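Local coordinates for protein 5-Carboxyvanillate Decarboxylase (Novosphingobium aromaticivorans, PDB 4QRN) that probably decarboxylates 5-carboxyvanillate at a manganese-containing active site of the amidohydrolase superfamily, at residues A39-F44 and L307-G312. Residues are numbered along the deposited sequence; the frame is centred on the assembly and turned at random.
Sequences ATEEAF and LVTNSG. With MN (manganese (II) ion), chain E.
Glu41 divides its carboxylate between manganese and protein: OE2 is a metal ligand at 2.1 Å from the ion, whereas OE1 accepts a 2.7 Å hydrogen bond from OG of Ser311. The serine hydroxyl comes from above the carboxylate plane, 53° out of it. Extended beyond CG, which lies anti to the backbone N (chi1 -165°), the glutamate chain spans from strand 38-44 to the loop after strand 306-309. His210 and Asp336 join Glu41 on the manganese, and the bound 4-hydroxy-3-methoxy-5-nitrobenzoic acid touches Glu41. In the second shell, Ser311 OG is also hydrogen-bonded to the backbone N of His263, and Tyr208 OH bonds both OE1 and OG1 of Thr309, which accepts a weak bond from Ser311 N. Thr40 OG1, bonded to Tyr333 O, lies 3.2 Å from the methyl CG2 of Thr309, the two threonines passing alongside, oppositely directed. With an alanine at Ser311, OE1 would probably be left to Tyr208 and the N-H of His263 without this mate, the carboxylate somewhat freer to turn. Such outer-sphere hydrogen bonding, here between the two sheets of an amidohydrolase barrel, probably restrains the carboxylate's rotation while OE2 is given to manganese.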
loop_
_atom_site.group_PDB
_atom_site.type_symbol
_atom_site.label_atom_id
_atom_site.label_comp_id
_atom_site.label_asym_id
_atom_site.label_seq_id
_atom_site.Cartn_x
_atom_site.Cartn_y
_atom_site.Cartn_z
ATOM N N ALA A 39 17.110 11.253 14.752
ATOM C CA ALA A 39 16.201 10.163 14.439
ATOM C C ALA A 39 14.785 10.573 14.852
ATOM O O ALA A 39 14.543 10.854 16.017
ATOM C CB ALA A 39 16.644 8.915 15.175
ATOM N N THR A 40 13.863 10.605 13.887
ATOM C CA THR A 40 12.571 11.246 14.098
ATOM C C THR A 40 11.364 10.323 14.332
ATOM O O THR A 40 10.242 10.837 14.352
ATOM C CB THR A 40 12.252 12.183 12.933
ATOM O OG1 THR A 40 12.200 11.436 11.709
ATOM C CG2 THR A 40 13.279 13.307 12.815
ATOM N N GLU A 41 11.561 9.016 14.571
ATOM C CA GLU A 41 10.424 8.147 14.874
ATOM C C GLU A 41 10.831 7.049 15.862
ATOM O O GLU A 41 10.868 5.869 15.532
ATOM C CB GLU A 41 9.803 7.521 13.626
ATOM C CG GLU A 41 8.402 6.920 13.924
ATOM C CD GLU A 41 7.938 5.939 12.867
ATOM O OE1 GLU A 41 7.742 6.366 11.720
ATOM O OE2 GLU A 41 7.757 4.725 13.161
ATOM N N GLU A 42 11.110 7.442 17.096
ATOM C CA GLU A 42 11.767 6.566 18.076
ATOM C C GLU A 42 10.790 6.296 19.211
ATOM O O GLU A 42 10.081 7.188 19.654
ATOM C CB GLU A 42 13.063 7.234 18.541
ATOM C CG GLU A 42 13.853 7.855 17.368
ATOM C CD GLU A 42 14.121 6.867 16.235
ATOM O OE1 GLU A 42 14.648 5.774 16.531
ATOM O OE2 GLU A 42 13.781 7.174 15.042
ATOM N N ALA A 43 10.721 5.042 19.650
ATOM C CA ALA A 43 9.633 4.599 20.509
ATOM C C ALA A 43 10.083 4.286 21.940
ATOM O O ALA A 43 11.212 3.807 22.169
ATOM C CB ALA A 43 9.005 3.350 19.919
ATOM N N PHE A 44 9.160 4.484 22.888
ATOM C CA PHE A 44 9.344 3.988 24.254
ATOM C C PHE A 44 8.008 3.465 24.757
ATOM O O PHE A 44 6.956 3.714 24.155
ATOM C CB PHE A 44 9.889 5.070 25.201
ATOM C CG PHE A 44 8.881 6.112 25.547
ATOM C CD1 PHE A 44 8.683 7.190 24.684
ATOM C CD2 PHE A 44 8.115 6.023 26.699
ATOM C CE1 PHE A 44 7.731 8.152 24.925
ATOM C CE2 PHE A 44 7.128 7.015 26.966
ATOM C CZ PHE A 44 6.953 8.078 26.071
ATOM N N LEU A 307 4.772 15.597 5.452
ATOM C CA LEU A 307 6.200 15.416 5.675
ATOM C C LEU A 307 6.427 13.919 5.885
ATOM O O LEU A 307 5.561 13.236 6.441
ATOM C CB LEU A 307 6.619 16.180 6.929
ATOM C CG LEU A 307 6.437 17.703 6.837
ATOM C CD1 LEU A 307 6.529 18.322 8.219
ATOM C CD2 LEU A 307 7.464 18.348 5.869
ATOM N N VAL A 308 7.570 13.420 5.430
ATOM C CA VAL A 308 7.819 11.986 5.458
ATOM C C VAL A 308 9.143 11.679 6.108
ATOM O O VAL A 308 10.128 12.419 5.951
ATOM C CB VAL A 308 7.809 11.436 4.008
ATOM C CG1 VAL A 308 8.457 10.063 3.888
ATOM C CG2 VAL A 308 6.397 11.434 3.479
ATOM N N THR A 309 9.177 10.574 6.841
ATOM C CA THR A 309 10.439 10.028 7.326
ATOM C C THR A 309 10.691 8.677 6.652
ATOM O O THR A 309 9.779 8.041 6.140
ATOM C CB THR A 309 10.498 9.869 8.855
ATOM O OG1 THR A 309 9.880 8.622 9.232
ATOM C CG2 THR A 309 9.854 11.047 9.581
ATOM N N ASN A 310 11.943 8.219 6.720
ATOM C CA ASN A 310 12.303 6.910 6.171
ATOM C C ASN A 310 12.326 5.799 7.211
ATOM O O ASN A 310 13.038 4.811 7.015
ATOM C CB ASN A 310 13.656 6.939 5.454
ATOM C CG ASN A 310 14.803 6.845 6.419
ATOM O OD1 ASN A 310 14.832 7.567 7.407
ATOM N ND2 ASN A 310 15.763 5.970 6.138
ATOM N N SER A 311 11.563 5.911 8.299
ATOM C CA SER A 311 11.583 4.837 9.283
ATOM C C SER A 311 11.353 3.485 8.618
ATOM O O SER A 311 10.451 3.335 7.801
ATOM C CB SER A 311 10.547 5.070 10.382
ATOM O OG SER A 311 9.289 5.346 9.790
ATOM N N GLY A 312 12.198 2.507 8.945
ATOM C CA GLY A 312 12.081 1.178 8.395
ATOM C C GLY A 312 12.490 1.010 6.945
ATOM O O GLY A 312 12.394 -0.117 6.416
HETATM MN MN MN E . 7.533 3.200 14.665
HETATM O O HOH W 1 8.342 4.354 16.342
#